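Local coordinates for DUF4627 domain-containing protein (Bacteroides thetaiotaomicron, PDB 3SEE) that is of unknown biochemical function but probably binds sugars through a beta-sandwich of the galactose-binding-like type, at residues N27-T32 against K114-E119; W36-N41 against T47-E52; N40-G45 against K72-Y77; K78-Q83 against S110-Q115; V201-Q206 against V212-V217. All coordinates share one frame; numbering follows the deposited sequence. Where two conformers were deposited one is given.

Interaction 1 (N27-T32 against K114-E119)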
# COMPACT_ATOMS: atom_id res chain seq x y z
N ASN A 27 -5.59 -0.53 13.86
CA ASN A 27 -4.15 -0.25 13.66
C ASN A 27 -3.53 -1.53 13.12
O ASN A 27 -3.83 -2.62 13.62
CB ASN A 27 -3.48 0.17 14.98
CG ASN A 27 -2.06 0.67 14.79
OD1 ASN A 27 -1.16 -0.10 14.44
ND2 ASN A 27 -1.83 1.96 15.06
N PRO A 28 -2.64 -1.41 12.12
CA PRO A 28 -1.96 -2.59 11.58
C PRO A 28 -1.24 -3.44 12.63
O PRO A 28 -1.06 -4.62 12.43
CB PRO A 28 -0.97 -1.98 10.57
CG PRO A 28 -1.67 -0.75 10.10
CD PRO A 28 -2.31 -0.20 11.33
N SER A 29 -0.82 -2.84 13.75
CA SER A 29 -0.15 -3.61 14.80
C SER A 29 -1.04 -4.72 15.37
O SER A 29 -0.50 -5.69 15.92
CB SER A 29 0.32 -2.70 15.95
OG SER A 29 1.26 -1.75 15.50
N LYS A 30 -2.34 -4.60 15.20
CA LYS A 30 -3.28 -5.62 15.68
C LYS A 30 -3.68 -6.62 14.62
O LYS A 30 -4.41 -7.55 14.93
CB LYS A 30 -4.54 -4.93 16.20
CG LYS A 30 -4.30 -3.97 17.35
CD LYS A 30 -5.58 -3.15 17.61
CE LYS A 30 -5.40 -2.03 18.59
NZ LYS A 30 -5.14 -2.60 19.91
N ALA A 31 -3.21 -6.45 13.39
CA ALA A 31 -3.59 -7.35 12.32
C ALA A 31 -2.88 -8.70 12.44
O ALA A 31 -1.71 -8.75 12.77
CB ALA A 31 -3.26 -6.74 10.97
N THR A 32 -3.60 -9.77 12.15
CA THR A 32 -3.02 -11.10 12.02
C THR A 32 -2.27 -11.16 10.70
O THR A 32 -2.80 -10.81 9.65
CB THR A 32 -4.13 -12.16 12.00
OG1 THR A 32 -4.92 -12.00 13.18
CG2 THR A 32 -3.53 -13.57 11.92
N LYS A 114 5.30 -0.54 4.76
CA LYS A 114 5.68 0.17 5.97
C LYS A 114 5.96 -0.79 7.12
O LYS A 114 5.35 -1.83 7.26
CB LYS A 114 4.57 1.16 6.38
CG LYS A 114 4.97 2.14 7.46
CD LYS A 114 3.87 3.16 7.72
CE LYS A 114 4.28 4.23 8.71
NZ LYS A 114 4.49 3.69 10.09
N GLN A 115 6.86 -0.36 7.99
CA GLN A 115 7.12 -1.03 9.25
C GLN A 115 5.87 -1.07 10.14
O GLN A 115 5.21 -0.05 10.33
CB GLN A 115 8.25 -0.30 9.96
CG GLN A 115 8.65 -0.92 11.30
CD GLN A 115 9.97 -0.38 11.82
OE1 GLN A 115 10.81 0.05 11.03
NE2 GLN A 115 10.19 -0.45 13.14
N THR A 116 5.57 -2.24 10.71
CA THR A 116 4.36 -2.38 11.52
C THR A 116 4.45 -1.65 12.86
O THR A 116 3.55 -0.87 13.20
CB THR A 116 4.01 -3.84 11.74
OG1 THR A 116 3.98 -4.49 10.47
CG2 THR A 116 2.68 -4.01 12.45
N ASN A 117 5.52 -1.95 13.60
CA ASN A 117 5.67 -1.46 14.97
C ASN A 117 6.87 -0.53 15.05
O ASN A 117 8.01 -0.97 15.05
CB ASN A 117 5.80 -2.64 15.95
CG ASN A 117 4.47 -3.32 16.20
OD1 ASN A 117 3.46 -2.63 16.32
ND2 ASN A 117 4.45 -4.65 16.29
N GLU A 118 6.57 0.77 15.04
CA GLU A 118 7.58 1.83 14.98
C GLU A 118 7.98 2.28 16.37
O GLU A 118 7.19 2.26 17.30
CB GLU A 118 7.00 3.05 14.26
CG GLU A 118 6.54 2.76 12.81
CD GLU A 118 7.57 2.99 11.74
OE1 GLU A 118 8.79 3.08 12.01
OE2 GLU A 118 7.13 3.04 10.56
N GLU A 119 9.23 2.74 16.46
CA GLU A 119 9.67 3.39 17.69
C GLU A 119 9.42 4.88 17.56
O GLU A 119 9.07 5.39 16.49
CB GLU A 119 11.13 3.06 17.99
CG GLU A 119 11.39 1.57 18.19
CD GLU A 119 10.66 0.99 19.41
OE1 GLU A 119 10.76 1.62 20.49
OE2 GLU A 119 9.99 -0.09 19.33
O HOH W 1 1.00 0.26 12.69
O HOH W 2 2.00 -6.08 17.01
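The carboxamide of N117 is the flat group that meets S29. Its OD1 faces S29 OG, which comes in tilted 26° from the carbonyl plane and donates a hydrogen bond. The OG to OD1 separation of 2.5 Å is very short, and as S29 has two conformers its exact length is doubtful. At the other end of the amide, N117 ND2 donates a hydrogen bond to a water 2.9 Å away, and this water in turn donates to S29 O. A second flat group, the amide of N27, turns inward: its OD1 accepts a hydrogen bond from S29 N at 2.8 Å, in the carbonyl plane and on a lone pair, closing an Asx turn that starts the short 3-10 turn 28-30. Another water lies 2.8 Å from N27 OD1 and the same distance from T116 O, so it sits between the two segments.

T116 supplies the apolar part. With CG2 anti to the backbone N, its methyl rests 3.7 Å from S29 CA, while its OG1 turns instead to D198. Threonine suits this place because one branch can pack while the other bonds.

R84 of strand 79-85 binds both S29 O and A31 O. P28, rigid and apolar, lies on F37 and M39 of strand 36-40, on F80 and on Y200, so the turn covers several strands beside the end of strand 108-115.

Interaction 2 (W36-N41 against T47-E52). With NA (sodium ion), chain B.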
# COMPACT_ATOMS: atom_id res chain seq x y z
N TRP A 36 -5.51 -10.64 4.69
CA TRP A 36 -5.85 -9.26 4.42
C TRP A 36 -6.58 -8.63 5.59
O TRP A 36 -7.36 -9.28 6.28
CB TRP A 36 -6.73 -9.16 3.17
CG TRP A 36 -6.04 -9.58 1.94
CD1 TRP A 36 -6.19 -10.76 1.28
CD2 TRP A 36 -5.09 -8.81 1.17
NE1 TRP A 36 -5.40 -10.78 0.16
CE2 TRP A 36 -4.70 -9.61 0.08
CE3 TRP A 36 -4.49 -7.56 1.34
CZ2 TRP A 36 -3.79 -9.16 -0.87
CZ3 TRP A 36 -3.60 -7.13 0.39
CH2 TRP A 36 -3.24 -7.93 -0.69
N PHE A 37 -6.35 -7.34 5.78
CA PHE A 37 -7.13 -6.54 6.70
C PHE A 37 -7.63 -5.28 6.03
O PHE A 37 -7.03 -4.79 5.07
CB PHE A 37 -6.35 -6.24 8.00
CG PHE A 37 -5.13 -5.40 7.82
CD1 PHE A 37 -5.21 -4.03 7.79
CD2 PHE A 37 -3.88 -5.98 7.73
CE1 PHE A 37 -4.05 -3.25 7.67
CE2 PHE A 37 -2.74 -5.21 7.61
CZ PHE A 37 -2.83 -3.84 7.60
N ILE A 38 -8.72 -4.77 6.57
CA ILE A 38 -9.30 -3.51 6.15
C ILE A 38 -8.97 -2.45 7.17
O ILE A 38 -9.28 -2.60 8.36
CB ILE A 38 -10.81 -3.62 5.98
CG1 ILE A 38 -11.14 -4.65 4.90
CG2 ILE A 38 -11.41 -2.25 5.69
CD1 ILE A 38 -12.60 -5.14 4.93
N MSE A 39 -8.28 -1.39 6.74
CA MSE A 39 -8.12 -0.18 7.54
C MSE A 39 -9.07 0.87 7.01
O MSE A 39 -9.02 1.23 5.83
CB MSE A 39 -6.68 0.36 7.49
CG MSE A 39 -5.83 -0.11 8.65
SE MSE A 39 -6.19 0.77 10.32
CE MSE A 39 -5.21 2.35 9.92
N ASN A 40 -9.97 1.35 7.86
CA ASN A 40 -10.84 2.46 7.53
C ASN A 40 -11.09 3.25 8.80
O ASN A 40 -12.06 3.03 9.53
CB ASN A 40 -12.16 1.99 6.90
CG ASN A 40 -13.02 3.12 6.45
OD1 ASN A 40 -12.71 4.30 6.66
ND2 ASN A 40 -14.16 2.76 5.84
N ASN A 41 -10.16 4.16 9.07
CA ASN A 41 -10.25 5.11 10.16
C ASN A 41 -10.68 6.48 9.68
O ASN A 41 -10.66 7.42 10.45
CB ASN A 41 -8.96 5.17 10.99
CG ASN A 41 -8.69 3.92 11.78
OD1 ASN A 41 -9.58 3.11 12.06
ND2 ASN A 41 -7.42 3.76 12.17
N THR A 47 -15.58 6.49 3.18
CA THR A 47 -15.22 5.44 2.25
C THR A 47 -15.74 4.10 2.75
O THR A 47 -16.02 3.92 3.95
CB THR A 47 -13.68 5.43 1.95
OG1 THR A 47 -13.37 4.37 1.03
CG2 THR A 47 -12.87 5.27 3.22
N THR A 48 -15.90 3.16 1.83
CA THR A 48 -16.22 1.79 2.18
C THR A 48 -15.25 0.89 1.43
O THR A 48 -15.11 1.01 0.21
CB THR A 48 -17.65 1.44 1.77
OG1 THR A 48 -18.54 2.29 2.50
CG2 THR A 48 -18.00 -0.03 2.04
N ILE A 49 -14.58 0.02 2.17
CA ILE A 49 -13.68 -0.97 1.61
C ILE A 49 -14.29 -2.33 1.92
O ILE A 49 -14.49 -2.64 3.10
CB ILE A 49 -12.26 -0.84 2.21
CG1 ILE A 49 -11.67 0.54 1.90
CG2 ILE A 49 -11.35 -1.94 1.68
CD1 ILE A 49 -10.31 0.84 2.52
N ALA A 50 -14.55 -3.13 0.89
CA ALA A 50 -15.27 -4.37 1.07
C ALA A 50 -14.92 -5.37 -0.01
O ALA A 50 -14.57 -5.01 -1.14
CB ALA A 50 -16.80 -4.15 1.09
N TRP A 51 -15.08 -6.65 0.34
CA TRP A 51 -14.93 -7.77 -0.58
C TRP A 51 -16.14 -7.86 -1.49
O TRP A 51 -17.26 -7.53 -1.11
CB TRP A 51 -14.81 -9.05 0.24
CG TRP A 51 -14.59 -10.30 -0.51
CD1 TRP A 51 -13.39 -10.80 -0.93
CD2 TRP A 51 -15.57 -11.27 -0.86
NE1 TRP A 51 -13.58 -11.99 -1.57
CE2 TRP A 51 -14.90 -12.32 -1.52
CE3 TRP A 51 -16.96 -11.36 -0.69
CZ2 TRP A 51 -15.58 -13.46 -1.97
CZ3 TRP A 51 -17.62 -12.50 -1.15
CH2 TRP A 51 -16.93 -13.52 -1.78
N GLU A 52 -15.91 -8.32 -2.71
CA GLU A 52 -16.99 -8.49 -3.68
C GLU A 52 -16.67 -9.62 -4.64
O GLU A 52 -15.51 -9.94 -4.90
CB GLU A 52 -17.17 -7.22 -4.51
CG GLU A 52 -15.93 -6.92 -5.36
CD GLU A 52 -16.08 -5.74 -6.29
OE1 GLU A 52 -17.19 -5.21 -6.48
OE2 GLU A 52 -15.06 -5.37 -6.89
NA NA B . -18.29 3.53 4.52
O HOH W 3 -15.05 5.89 6.29
O HOH W 4 -15.19 0.14 5.08
O HOH W 5 -18.89 5.30 2.94
O HOH W 6 -20.52 3.55 5.24
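I38 faces I49 from the opposing strand, the two side chains lying alongside and pointing opposite ways. I38 CG2 lies 3.8 Å from I49 CB, and I38 CD1 reaches the backbone at I49 O. Their strands run antiparallel at 166°, with axes 7.9 Å apart, yet belong to different sheets, so side chains fill the space between them. Branched isoleucines suit this, being broad close to the backbone. At M39, a selenomethionine, the backbone makes the contact: M39 O is 3.6 Å from I49 CD1, while the side chain starts off in the other direction.

N40 changes the contact from apolar to polar. Its CG is anti to the backbone N (chi1 -175°), which carries the amide across to T47. There ND2 donates to T47 O at 2.9 Å in a bent bond (141° at the hydrogen), from well above the carbonyl plane, and OD1 packs 3.6 Å from T47 CG2. Water joins each end of the amide to the opposite backbone: one links OD1 to T47 N, another links ND2 to I49 N. With an alanine here, T47 O would probably lose its N-H partner and the two bridging waters one of their anchors.

T47 O also binds the sodium ion at 2.4 Å, with T48 OG1 and two waters. N40 is therefore a second-shell residue: its N-H and the cation draw on the same carbonyl oxygen, and both would probably polarise it.

Interaction 3 (N40-G45 against K72-Y77)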
# COMPACT_ATOMS: atom_id res chain seq x y z
N ASN A 40 -9.97 1.35 7.86
CA ASN A 40 -10.84 2.46 7.53
C ASN A 40 -11.09 3.25 8.80
O ASN A 40 -12.06 3.03 9.53
CB ASN A 40 -12.16 1.99 6.90
CG ASN A 40 -13.02 3.12 6.45
OD1 ASN A 40 -12.71 4.30 6.66
ND2 ASN A 40 -14.16 2.76 5.84
N ASN A 41 -10.16 4.16 9.07
CA ASN A 41 -10.25 5.11 10.16
C ASN A 41 -10.68 6.48 9.68
O ASN A 41 -10.66 7.42 10.45
CB ASN A 41 -8.96 5.17 10.99
CG ASN A 41 -8.69 3.92 11.78
OD1 ASN A 41 -9.58 3.11 12.06
ND2 ASN A 41 -7.42 3.76 12.17
N GLU A 42 -11.07 6.61 8.42
CA GLU A 42 -11.74 7.82 7.98
C GLU A 42 -13.08 7.92 8.70
O GLU A 42 -13.65 6.91 9.13
CB GLU A 42 -11.94 7.83 6.46
CG GLU A 42 -10.65 7.95 5.65
CD GLU A 42 -10.12 9.36 5.59
OE1 GLU A 42 -10.92 10.31 5.62
OE2 GLU A 42 -8.90 9.52 5.40
N ALA A 43 -13.61 9.12 8.80
CA ALA A 43 -14.90 9.37 9.40
C ALA A 43 -15.96 8.47 8.78
O ALA A 43 -15.94 8.19 7.57
CB ALA A 43 -15.28 10.82 9.21
N ASP A 44 -16.92 8.07 9.61
CA ASP A 44 -18.07 7.33 9.14
C ASP A 44 -18.65 7.99 7.90
O ASP A 44 -18.94 9.18 7.91
CB ASP A 44 -19.11 7.25 10.26
CG ASP A 44 -20.37 6.55 9.82
OD1 ASP A 44 -21.27 7.25 9.28
OD2 ASP A 44 -20.45 5.31 9.99
N GLY A 45 -18.84 7.20 6.85
CA GLY A 45 -19.46 7.64 5.62
C GLY A 45 -18.52 8.09 4.53
O GLY A 45 -18.95 8.28 3.39
N LYS A 72 -13.17 14.86 0.54
CA LYS A 72 -11.75 15.17 0.44
C LYS A 72 -11.03 13.85 0.12
O LYS A 72 -11.56 12.79 0.45
CB LYS A 72 -11.26 15.69 1.80
CG LYS A 72 -11.91 17.01 2.26
CD LYS A 72 -11.05 17.69 3.29
N ASN A 73 -9.83 13.92 -0.44
CA ASN A 73 -9.05 12.70 -0.59
C ASN A 73 -8.83 12.04 0.76
O ASN A 73 -8.75 12.71 1.80
CB ASN A 73 -7.69 13.00 -1.23
CG ASN A 73 -7.80 13.50 -2.66
OD1 ASN A 73 -8.82 13.40 -3.32
ND2 ASN A 73 -6.68 14.04 -3.14
N THR A 74 -8.71 10.72 0.76
CA THR A 74 -8.49 10.00 2.00
C THR A 74 -7.01 9.96 2.37
O THR A 74 -6.13 10.05 1.51
CB THR A 74 -9.14 8.60 1.96
OG1 THR A 74 -8.55 7.81 0.92
CG2 THR A 74 -10.64 8.66 1.74
N SER A 75 -6.77 9.78 3.65
CA SER A 75 -5.44 9.84 4.24
C SER A 75 -4.67 8.54 4.08
O SER A 75 -5.22 7.48 4.31
CB SER A 75 -5.57 10.10 5.74
OG SER A 75 -4.35 9.88 6.41
N TRP A 76 -3.38 8.64 3.77
CA TRP A 76 -2.55 7.46 3.55
C TRP A 76 -2.52 6.51 4.72
O TRP A 76 -2.32 5.31 4.53
CB TRP A 76 -1.12 7.88 3.16
CG TRP A 76 -0.32 8.54 4.22
CD1 TRP A 76 -0.20 9.87 4.45
CD2 TRP A 76 0.50 7.90 5.22
NE1 TRP A 76 0.65 10.10 5.50
CE2 TRP A 76 1.11 8.91 5.97
CE3 TRP A 76 0.84 6.58 5.50
CZ2 TRP A 76 1.96 8.65 7.04
CZ3 TRP A 76 1.68 6.30 6.55
CH2 TRP A 76 2.23 7.33 7.31
N TYR A 77 -2.69 7.04 5.94
CA TYR A 77 -2.58 6.23 7.14
C TYR A 77 -3.94 5.83 7.72
O TYR A 77 -3.99 5.18 8.77
CB TYR A 77 -1.70 6.92 8.21
CG TYR A 77 -2.21 8.25 8.68
CD1 TYR A 77 -3.07 8.37 9.77
CD2 TYR A 77 -1.81 9.41 8.06
CE1 TYR A 77 -3.53 9.61 10.20
CE2 TYR A 77 -2.27 10.66 8.49
CZ TYR A 77 -3.12 10.76 9.56
OH TYR A 77 -3.57 12.01 9.99
O HOH W 7 -5.36 5.58 11.27
O HOH W 8 -11.22 12.37 3.78
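E42 reaches S75 with one carboxylate oxygen. OE2 accepts from S75 N at 2.8 Å through a nearly straight bond, 171° at the hydrogen, and the donor meets its syn side somewhat out of the carboxylate plane. The same oxygen lies 3.4 Å from S75 CB and 3.5 Å from T74 CA, tucked against the backbone where the two residues join. Behind it, the aliphatic part of E42 crosses T74 obliquely, E42 CG standing 4.0 Å from T74 CG2.

A bend at chi2 (-78°) folds the glutamate onto the neighbouring segment. The other oxygen, OE1, has a water 2.8 Å away that also lies near N73 O. A separate water ties the two segments further along, accepting from N41 ND2 and donating to Y77 O.

Further out, the backbone of T74 pairs with Q206, whose side-chain amide also donates to T74 O, so the loop carrying the S75 N-H is held from its far side. On the glutamate's own side, K78 packs against E42. If E42 were an alanine, S75 N would probably be left without its acceptor, and a gap would open beside T74.

The side chain's nearest atom is about 8 Å from the sodium ion, but the carboxylate turns away and lies farther off. Glutamate suits the place, being long enough to bridge two irregular loops and bring a probably charged acceptor to a backbone N-H.

Interaction 4 (K78-Q83 against S110-Q115)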
# COMPACT_ATOMS: atom_id res chain seq x y z
N LYS A 78 -5.03 6.22 7.07
CA LYS A 78 -6.37 5.93 7.58
C LYS A 78 -7.15 4.87 6.80
O LYS A 78 -7.89 4.13 7.41
CB LYS A 78 -7.23 7.19 7.66
CG LYS A 78 -6.69 8.24 8.61
CD LYS A 78 -7.68 9.39 8.74
CE LYS A 78 -7.08 10.52 9.51
NZ LYS A 78 -8.08 11.65 9.61
N ALA A 79 -7.04 4.84 5.47
CA ALA A 79 -7.93 3.99 4.66
C ALA A 79 -7.12 3.23 3.61
O ALA A 79 -6.60 3.84 2.66
CB ALA A 79 -9.02 4.82 4.01
N PHE A 80 -7.05 1.92 3.75
CA PHE A 80 -6.30 1.10 2.83
C PHE A 80 -6.62 -0.38 3.04
O PHE A 80 -7.12 -0.76 4.10
CB PHE A 80 -4.77 1.35 2.90
CG PHE A 80 -4.17 1.20 4.25
CD1 PHE A 80 -4.07 2.28 5.12
CD2 PHE A 80 -3.60 0.00 4.63
CE1 PHE A 80 -3.44 2.13 6.36
CE2 PHE A 80 -2.98 -0.13 5.87
CZ PHE A 80 -2.89 0.93 6.72
N LEU A 81 -6.30 -1.18 2.03
CA LEU A 81 -6.26 -2.62 2.11
C LEU A 81 -4.85 -3.03 2.49
O LEU A 81 -3.90 -2.60 1.85
CB LEU A 81 -6.63 -3.17 0.74
CG LEU A 81 -6.49 -4.67 0.54
CD1 LEU A 81 -7.51 -5.44 1.40
CD2 LEU A 81 -6.58 -5.05 -0.94
N GLY A 82 -4.72 -3.82 3.54
CA GLY A 82 -3.40 -4.17 4.03
C GLY A 82 -3.15 -5.66 4.19
O GLY A 82 -4.08 -6.45 4.37
N GLN A 83 -1.87 -6.06 4.14
CA GLN A 83 -1.49 -7.41 4.56
C GLN A 83 -0.14 -7.35 5.24
O GLN A 83 0.84 -6.88 4.66
CB GLN A 83 -1.48 -8.40 3.40
CG GLN A 83 -1.14 -9.81 3.89
CD GLN A 83 -1.45 -10.95 2.93
OE1 GLN A 83 -0.64 -11.87 2.86
NE2 GLN A 83 -2.60 -10.94 2.25
N SER A 110 -2.50 3.15 -5.57
CA SER A 110 -1.28 3.43 -4.87
C SER A 110 -0.87 2.31 -3.95
O SER A 110 -1.69 1.50 -3.53
CB SER A 110 -1.44 4.72 -4.07
OG SER A 110 -1.96 5.77 -4.89
N VAL A 111 0.41 2.33 -3.60
CA VAL A 111 1.06 1.30 -2.79
C VAL A 111 2.08 1.95 -1.86
O VAL A 111 2.79 2.87 -2.28
CB VAL A 111 1.91 0.40 -3.72
CG1 VAL A 111 2.73 -0.62 -2.91
CG2 VAL A 111 1.02 -0.27 -4.74
N TYR A 112 2.27 1.41 -0.66
CA TYR A 112 3.48 1.60 0.11
C TYR A 112 3.68 0.34 0.97
O TYR A 112 2.76 -0.48 1.12
CB TYR A 112 3.48 2.89 0.95
CG TYR A 112 2.41 3.02 2.01
CD1 TYR A 112 2.53 2.36 3.23
CD2 TYR A 112 1.28 3.77 1.79
CE1 TYR A 112 1.56 2.47 4.20
CE2 TYR A 112 0.29 3.88 2.76
CZ TYR A 112 0.44 3.23 3.97
OH TYR A 112 -0.52 3.32 4.97
N ILE A 113 4.89 0.19 1.53
CA ILE A 113 5.21 -0.96 2.37
C ILE A 113 5.94 -0.41 3.59
O ILE A 113 7.02 0.17 3.48
CB ILE A 113 6.08 -2.00 1.62
CG1 ILE A 113 5.49 -2.36 0.25
CG2 ILE A 113 6.22 -3.27 2.50
CD1 ILE A 113 6.32 -3.40 -0.55
N LYS A 114 5.30 -0.54 4.76
CA LYS A 114 5.68 0.17 5.97
C LYS A 114 5.96 -0.79 7.12
O LYS A 114 5.35 -1.83 7.26
CB LYS A 114 4.57 1.16 6.38
CG LYS A 114 4.97 2.14 7.46
CD LYS A 114 3.87 3.16 7.72
CE LYS A 114 4.28 4.23 8.71
NZ LYS A 114 4.49 3.69 10.09
N GLN A 115 6.86 -0.36 7.99
CA GLN A 115 7.12 -1.03 9.25
C GLN A 115 5.87 -1.07 10.14
O GLN A 115 5.21 -0.05 10.33
CB GLN A 115 8.25 -0.30 9.96
CG GLN A 115 8.65 -0.92 11.30
CD GLN A 115 9.97 -0.38 11.82
OE1 GLN A 115 10.81 0.05 11.03
NE2 GLN A 115 10.19 -0.45 13.14
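Y112 extends from strand 108-115 to F80, past the strand that lies between theirs. Ahead of it, S110 pairs through its backbone with L204 and through OG with N150, and V111 turns to L96 and F98 of the opposing sheet. Y112 then points to the other side. Its CG sits between the backbone N and the carbonyl carbon (chi1 62°), and the ring comes edge-first to the face of F80, a T-shaped pair with planes at 63° and centroids 5.9 Å apart. The foremost atom, Y112 OH, lies 3.4 Å from F80 CE1, over the rim of the ring, and donates a hydrogen bond to W76 O.

In this beta-sandwich sheet, strand 199-204 separates the two strands. Both rings lie on A202, whose small side chain leaves room for both. Two residues on from F80, G82 has no side chain; a CB there would be crowded by F80 CE2, which is consistent with glycine here. Farther along, K114 packs on Y200 and pairs its NZ with E118.

Interaction 5 (V201-Q206 against V212-V217)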
# COMPACT_ATOMS: atom_id res chain seq x y z
N VAL A 201 2.14 -4.47 3.51
CA VAL A 201 1.76 -3.84 2.25
C VAL A 201 0.43 -3.11 2.42
O VAL A 201 -0.50 -3.67 2.99
CB VAL A 201 1.64 -4.92 1.16
CG1 VAL A 201 1.09 -4.32 -0.15
CG2 VAL A 201 2.97 -5.63 0.93
N ALA A 202 0.36 -1.88 1.92
CA ALA A 202 -0.86 -1.08 1.87
C ALA A 202 -1.16 -0.77 0.41
O ALA A 202 -0.30 -0.29 -0.33
CB ALA A 202 -0.65 0.24 2.64
N ILE A 203 -2.39 -1.05 -0.01
CA ILE A 203 -2.89 -0.71 -1.33
C ILE A 203 -4.03 0.28 -1.11
O ILE A 203 -4.94 0.03 -0.28
CB ILE A 203 -3.36 -1.96 -2.12
CG1 ILE A 203 -2.17 -2.91 -2.32
CG2 ILE A 203 -4.03 -1.54 -3.44
CD1 ILE A 203 -2.55 -4.28 -2.92
N LEU A 204 -3.99 1.42 -1.80
CA LEU A 204 -4.87 2.56 -1.55
C LEU A 204 -5.41 3.12 -2.82
O LEU A 204 -4.76 3.04 -3.86
CB LEU A 204 -4.10 3.74 -0.96
CG LEU A 204 -3.21 3.41 0.21
CD1 LEU A 204 -1.78 3.14 -0.21
CD2 LEU A 204 -3.27 4.53 1.24
N GLY A 205 -6.56 3.76 -2.73
CA GLY A 205 -7.10 4.61 -3.80
C GLY A 205 -7.70 5.82 -3.13
O GLY A 205 -8.80 5.75 -2.59
N GLN A 206 -6.93 6.90 -3.04
CA GLN A 206 -7.25 8.01 -2.17
C GLN A 206 -8.15 9.07 -2.78
O GLN A 206 -8.70 9.89 -2.05
CB GLN A 206 -5.98 8.70 -1.70
CG GLN A 206 -5.07 7.81 -0.87
CD GLN A 206 -3.70 8.43 -0.70
OE1 GLN A 206 -2.85 8.28 -1.58
NE2 GLN A 206 -3.49 9.18 0.38
N VAL A 212 -12.11 2.14 -6.87
CA VAL A 212 -11.05 1.26 -7.39
C VAL A 212 -11.27 -0.15 -6.86
O VAL A 212 -11.52 -0.33 -5.66
CB VAL A 212 -9.65 1.79 -6.99
CG1 VAL A 212 -8.54 0.88 -7.47
CG2 VAL A 212 -9.43 3.22 -7.53
N GLU A 213 -11.17 -1.13 -7.74
CA GLU A 213 -11.24 -2.55 -7.38
C GLU A 213 -9.87 -3.19 -7.60
O GLU A 213 -9.17 -2.83 -8.54
CB GLU A 213 -12.30 -3.22 -8.21
CG GLU A 213 -13.68 -2.65 -7.97
CD GLU A 213 -14.65 -3.05 -9.04
OE1 GLU A 213 -15.28 -4.11 -8.93
OE2 GLU A 213 -14.78 -2.30 -10.04
N ILE A 214 -9.52 -4.10 -6.70
CA ILE A 214 -8.19 -4.69 -6.63
C ILE A 214 -8.31 -6.20 -6.63
O ILE A 214 -9.11 -6.77 -5.88
CB ILE A 214 -7.51 -4.24 -5.31
CG1 ILE A 214 -7.20 -2.75 -5.35
CG2 ILE A 214 -6.23 -5.06 -5.02
CD1 ILE A 214 -7.37 -2.09 -4.03
N SER A 215 -7.50 -6.86 -7.45
CA SER A 215 -7.47 -8.31 -7.45
C SER A 215 -6.09 -8.86 -7.83
O SER A 215 -5.30 -8.16 -8.44
CB SER A 215 -8.56 -8.89 -8.36
OG SER A 215 -8.74 -10.28 -8.11
N ASP A 216 -5.81 -10.11 -7.46
CA ASP A 216 -4.66 -10.90 -7.93
C ASP A 216 -3.33 -10.22 -7.63
O ASP A 216 -2.61 -9.73 -8.50
CB ASP A 216 -4.79 -11.25 -9.39
CG ASP A 216 -3.71 -12.21 -9.84
OD1 ASP A 216 -3.25 -13.01 -8.97
OD2 ASP A 216 -3.36 -12.15 -11.04
N VAL A 217 -3.00 -10.22 -6.35
CA VAL A 217 -1.83 -9.52 -5.84
C VAL A 217 -0.65 -10.46 -5.64
O VAL A 217 -0.79 -11.52 -5.01
CB VAL A 217 -2.15 -8.85 -4.49
CG1 VAL A 217 -0.97 -8.02 -4.01
CG2 VAL A 217 -3.46 -8.02 -4.57
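The hydrophobic core between the two sheets of a beta-sandwich is the setting here: strand 199-204 belongs to one sheet and strand 211-221 to the other, and the chain passes between them by a short connection. I203 points across the gap to I214 and V217, and no hydrogen bond joins the two segments.

I203 uses both its branches. CG2 turns to I214, where it lies 3.4 Å from I214 CD1; this is tighter than normal carbon packing, but I214 has two conformers, so the closeness is doubtful. The two side chains pass flank to flank from opposing sheets. The longer branch, with CG1 anti to the carbonyl carbon (chi1 -62°), sends CD1 toward V217, and the two meet tip to tip with I203 CD1 and V217 CG2 4.2 Å apart.

That I214 and V217 both face inward, though three residues apart, is consistent with an irregularity at D216, whose positive phi of 58° interrupts the usual alternation. D216 itself faces outward, to K16. Near the connection, a CB on G205 would come only 3.2 Å from V212 CG2, so its absence probably lets the chain pass close to strand 211-221.

Around this group, F98 touches both I203 and V217, L96 touches V217, and L81 touches I214. Apolar side chains meeting between facing sheets make the ordinary core of a beta-sandwich, consistent with the galactose-binding-like fold.

Interactions 4 and 5 have centres about 9 Å apart and meet on strand 199-204: A202 and L204 face the aromatic pair of one, while I203 faces the opposite sheet in the other. Interaction 2 also bridges the sheets, its centre about 10 Å from that of interaction 5; W36 CZ2 lies 3.9 Å from V217 CG2. Interaction 3 shares N40 and N41 with interaction 2 and joins interaction 4 through W76 O and Y112 OH, 2.7 Å apart. Interaction 1, centred about 17 Å from the centre of interaction 2, touches interaction 4 where P28 CG lies 4.0 Å from F80 CZ. The sodium ion belongs to interaction 2, the nearest F80 side-chain atom about 14 Å away.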